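Local coordinates for protein YCAC GENE product (Escherichia coli, PDB 1YAC) that is an octameric hydrolase of unknown specificity, built as an alpha-beta-alpha sandwich of the isochorismatase family, at the interface of chains A and B. Coordinates in Å, arbitrary orientation; residue numbers count along the deposited sequence, not the author numbering. Chains: chain A/B, YCAC GENE product.

Contact 1 and contact 2 belong to the same A/B interface, the centres of their C-alpha atoms lying about 17 Å apart. They share helix 145-158 of chain A: its start (A:Ile146, A:Thr147, A:Ser150) forms one side of contact 2, while A:Arg154, one turn further on, reaches the tyrosine of contact 1. Chain B supplies an N-terminal segment to contact 1 and, to contact 2, the last residue of strand 161-163, residues just beyond this strand and strand 132-136, and its own helix 145-158. Two separate regions of chain B thus grip one subunit. The protein is an octamer, and both contacts are parts of its assembly.

Contact 1: the interface of chains A and B. Residues chain A 89, 92, 121, 124-125, 128, 154; chain B 5, 7.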
# COMPACT_ATOMS: atom_id res chain seq x y z
N ASN A 89 -25.74 -4.11 20.99
CA ASN A 89 -25.18 -5.46 21.10
C ASN A 89 -26.42 -6.39 21.00
O ASN A 89 -27.33 -6.31 21.83
CB ASN A 89 -24.52 -5.66 22.47
CG ASN A 89 -24.05 -7.08 22.68
OD1 ASN A 89 -24.24 -7.95 21.84
ND2 ASN A 89 -23.40 -7.32 23.80
N ASP A 92 -27.87 -8.23 23.92
CA ASP A 92 -28.70 -7.52 24.89
C ASP A 92 -30.19 -7.63 24.55
O ASP A 92 -31.04 -7.21 25.34
CB ASP A 92 -28.31 -6.04 24.96
CG ASP A 92 -27.06 -5.81 25.80
OD1 ASP A 92 -26.77 -6.63 26.69
OD2 ASP A 92 -26.37 -4.79 25.56
N PHE A 121 -19.26 -7.24 19.98
CA PHE A 121 -20.06 -7.21 21.21
C PHE A 121 -20.75 -8.56 21.48
O PHE A 121 -20.55 -9.17 22.54
CB PHE A 121 -21.05 -6.04 21.22
CG PHE A 121 -20.40 -4.66 21.24
CD1 PHE A 121 -19.01 -4.51 21.21
CD2 PHE A 121 -21.19 -3.52 21.28
CE1 PHE A 121 -18.41 -3.23 21.20
CE2 PHE A 121 -20.60 -2.23 21.27
CZ PHE A 121 -19.21 -2.09 21.24
N LEU A 124 -18.21 -11.40 22.22
CA LEU A 124 -17.68 -11.36 23.58
C LEU A 124 -18.72 -11.84 24.59
O LEU A 124 -18.39 -12.56 25.54
CB LEU A 124 -17.20 -9.94 23.91
CG LEU A 124 -16.06 -9.41 23.03
CD1 LEU A 124 -15.75 -7.95 23.36
CD2 LEU A 124 -14.83 -10.28 23.19
N SER A 125 -19.97 -11.43 24.39
CA SER A 125 -21.06 -11.83 25.28
C SER A 125 -21.25 -13.34 25.22
O SER A 125 -21.39 -14.00 26.25
CB SER A 125 -22.37 -11.13 24.85
OG SER A 125 -22.32 -9.72 25.08
N GLU A 128 -18.55 -15.25 27.04
CA GLU A 128 -18.80 -15.23 28.48
C GLU A 128 -19.86 -16.27 28.86
O GLU A 128 -19.80 -16.87 29.92
CB GLU A 128 -19.25 -13.85 28.96
CG GLU A 128 -19.62 -13.83 30.44
CD GLU A 128 -19.99 -12.46 30.96
OE1 GLU A 128 -19.43 -11.45 30.47
OE2 GLU A 128 -20.82 -12.38 31.89
N ARG A 154 -9.13 -7.69 20.24
CA ARG A 154 -10.08 -7.80 21.34
C ARG A 154 -10.82 -9.15 21.36
O ARG A 154 -10.95 -9.77 22.41
CB ARG A 154 -11.08 -6.64 21.31
CG ARG A 154 -11.81 -6.44 22.64
CD ARG A 154 -12.83 -5.31 22.58
NE ARG A 154 -13.36 -5.04 23.92
CZ ARG A 154 -14.51 -4.42 24.16
NH1 ARG A 154 -15.26 -3.99 23.15
NH2 ARG A 154 -14.90 -4.23 25.41
N TYR B 5 -16.92 -10.57 29.67
CA TYR B 5 -16.91 -9.47 28.71
C TYR B 5 -16.88 -8.22 29.60
O TYR B 5 -17.89 -7.87 30.22
CB TYR B 5 -18.18 -9.54 27.86
CG TYR B 5 -18.47 -8.38 26.91
CD1 TYR B 5 -17.49 -7.45 26.55
CD2 TYR B 5 -19.74 -8.25 26.37
CE1 TYR B 5 -17.78 -6.41 25.64
CE2 TYR B 5 -20.05 -7.23 25.48
CZ TYR B 5 -19.08 -6.32 25.12
OH TYR B 5 -19.43 -5.32 24.23
N ARG B 7 -17.10 -4.85 29.57
CA ARG B 7 -17.55 -3.77 28.71
C ARG B 7 -17.71 -2.42 29.38
O ARG B 7 -18.01 -2.33 30.57
CB ARG B 7 -18.84 -4.17 28.00
CG ARG B 7 -20.01 -4.54 28.88
CD ARG B 7 -21.26 -4.64 28.00
NE ARG B 7 -22.43 -5.20 28.67
CZ ARG B 7 -23.61 -5.37 28.08
NH1 ARG B 7 -23.78 -5.02 26.81
NH2 ARG B 7 -24.62 -5.88 28.76
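The N-terminal loop of chain B, carrying B:Tyr5 and B:Arg7, lies against helix 115-128 of chain A, flanked by the 3-10 helix 90-92 and by helix 145-158. B:Tyr5 has 108 Å² of its surface hidden by chain A. Its ring is pressed on one face by A:Leu124, whose CB stands 3.7 Å from the ring centroid as a CH-pi contact, while the branch CD1 of the same leucine lies 3.4 Å from CE1 of B:Tyr5. The other face carries B:Arg7 CB of its own chain, making a sandwich of the aromatic group. At the rim, in the ring plane, stand A:Asn89 ND2 and A:Arg154 NH2; the guanidinium plane of A:Arg154 is turned 66° from the ring. With the ring of B:Tyr5 cut back to an alanine, A:Leu124 would probably lose its aromatic partner and a gap would open between helix 115-128 and the B:Arg7 side chain.

Backbone and charge secure the two ends. The amide N of B:Tyr5 donates to the carboxylate OE1 of A:Glu128 at 2.8 Å, almost straight at 175°, though on the anti side and somewhat off the carboxylate plane. Further along the loop, B:Arg7 meets A:Asp92 end-on in a salt bridge: NH1 lies 2.9 Å from OD2 and NH2 3.1 Å from OD1, each oxygen using its syn lone pair. The arginine chain is extended from CG to NE, which carries the guanidinium across to this acid.

A:Ser125 is held within chain A, its hydroxyl OG accepting from ND2 of A:Asn89, in the amide plane, and donating to the backbone O of A:Phe121. Its chi1 of -68° sets OG beside the tyrosine ring, 3.2 Å from CD2 of B:Tyr5. The phenol OH of B:Tyr5 stands above the rim of the A:Phe121 ring, beside the CG-CD1 bond, 3.2 Å from CD1.

Contact 2: the interface of chains A and B. Residues chain A 146-147, 150; chain B 137-138, 152, 163-164.
The first turns of helix 145-158 of chain A run past the loop residues B:Thr137, B:Asp138 and B:Thr164 and the end of strand 161-163, with B:Trp152 of the equivalent helix of chain B alongside. A direct hydrogen bond joins two hydroxyls, A:Ser150 OG and B:Thr137 OG1, at 2.7 Å, its direction not settled by the coordinates.

Each hydroxyl is also tied to its own backbone. A:Ser150 OG donates to the carbonyl O of A:Ile146, one turn earlier, at 2.9 Å; its chi1 of -71° puts OG beside the backbone N. B:Thr137 OG1 in turn donates to the carbonyl O of B:Met163, approaching well above the carbonyl plane. Each hydroxyl has one proton, so both carbonyl bonds and the bond across cannot all form at once; B:Thr137, with its off-plane approach, is probably the likelier to give up its carbonyl and donate across.

Methyl groups make most of the surrounding contacts, some against hydroxyl oxygens. The branch CG2 of A:Ile146, anti to its own N, points into chain B and sits 3.9 Å from B:Trp152 CH2, the indole and the isoleucine crossing at about a right angle; the same methyl touches CB of B:Asp138 and CG2 of B:Thr164. Within chain B, the methyl CG2 of B:Thr137 stands over one indole face near its rim, which is likely to limit how the ring can turn.

A:Thr147 and B:Thr164 also cross nearly perpendicularly, the methyl CG2 of A:Thr147 resting 3.7 Å from CB of B:Thr164. A water joins the same pair, 2.8 Å from the backbone O of A:Thr147 and 2.7 Å from the hydroxyl OG1 of B:Thr164.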
# COMPACT_ATOMS: atom_id res chain seq x y z
N ILE A 146 -7.56 -0.13 11.09
CA ILE A 146 -7.36 0.09 12.53
C ILE A 146 -8.59 -0.38 13.33
O ILE A 146 -8.44 -1.09 14.31
CB ILE A 146 -7.06 1.56 12.86
CG1 ILE A 146 -5.69 1.94 12.30
CG2 ILE A 146 -7.12 1.80 14.37
CD1 ILE A 146 -5.29 3.40 12.54
N THR A 147 -9.79 -0.01 12.89
CA THR A 147 -11.00 -0.41 13.61
C THR A 147 -11.14 -1.93 13.52
O THR A 147 -11.55 -2.58 14.50
CB THR A 147 -12.28 0.31 13.09
OG1 THR A 147 -12.50 0.03 11.70
CG2 THR A 147 -12.15 1.82 13.29
N SER A 150 -8.09 -3.72 15.67
CA SER A 150 -8.32 -3.50 17.10
C SER A 150 -9.37 -4.50 17.59
O SER A 150 -9.21 -5.14 18.64
CB SER A 150 -8.77 -2.05 17.34
OG SER A 150 -7.68 -1.15 17.13
N THR B 137 -7.44 3.42 19.91
CA THR B 137 -6.36 3.34 18.94
C THR B 137 -6.47 4.26 17.74
O THR B 137 -5.47 4.53 17.07
CB THR B 137 -6.16 1.89 18.45
OG1 THR B 137 -7.35 1.44 17.79
CG2 THR B 137 -5.86 0.96 19.62
N ASP B 138 -7.70 4.67 17.40
CA ASP B 138 -7.86 5.58 16.28
C ASP B 138 -7.88 7.07 16.67
O ASP B 138 -7.99 7.93 15.80
CB ASP B 138 -9.03 5.17 15.36
CG ASP B 138 -10.38 5.28 16.02
OD1 ASP B 138 -10.47 5.45 17.26
OD2 ASP B 138 -11.39 5.18 15.28
N TRP B 152 0.66 -1.52 20.33
CA TRP B 152 -0.57 -2.32 20.46
C TRP B 152 -0.24 -3.64 21.10
O TRP B 152 -0.94 -4.09 22.00
CB TRP B 152 -1.21 -2.63 19.12
CG TRP B 152 -1.96 -1.50 18.55
CD1 TRP B 152 -1.89 -0.19 18.92
CD2 TRP B 152 -2.84 -1.55 17.42
NE1 TRP B 152 -2.66 0.58 18.08
CE2 TRP B 152 -3.25 -0.23 17.15
CE3 TRP B 152 -3.31 -2.59 16.61
CZ2 TRP B 152 -4.12 0.09 16.09
CZ3 TRP B 152 -4.18 -2.27 15.54
CH2 TRP B 152 -4.57 -0.94 15.30
N MET B 163 -9.69 -0.53 21.48
CA MET B 163 -10.97 -0.13 20.92
C MET B 163 -10.80 1.11 20.02
O MET B 163 -9.71 1.69 19.92
CB MET B 163 -11.97 0.14 22.06
CG MET B 163 -12.57 -1.15 22.69
SD MET B 163 -13.79 -0.78 23.92
CE MET B 163 -15.23 -0.58 22.95
N THR B 164 -11.87 1.45 19.31
CA THR B 164 -11.85 2.62 18.45
C THR B 164 -13.04 3.49 18.86
O THR B 164 -13.99 2.97 19.45
CB THR B 164 -11.81 2.22 16.95
OG1 THR B 164 -12.68 1.11 16.71
CG2 THR B 164 -10.38 1.78 16.58
O HOH W 1 -12.14 -1.54 17.04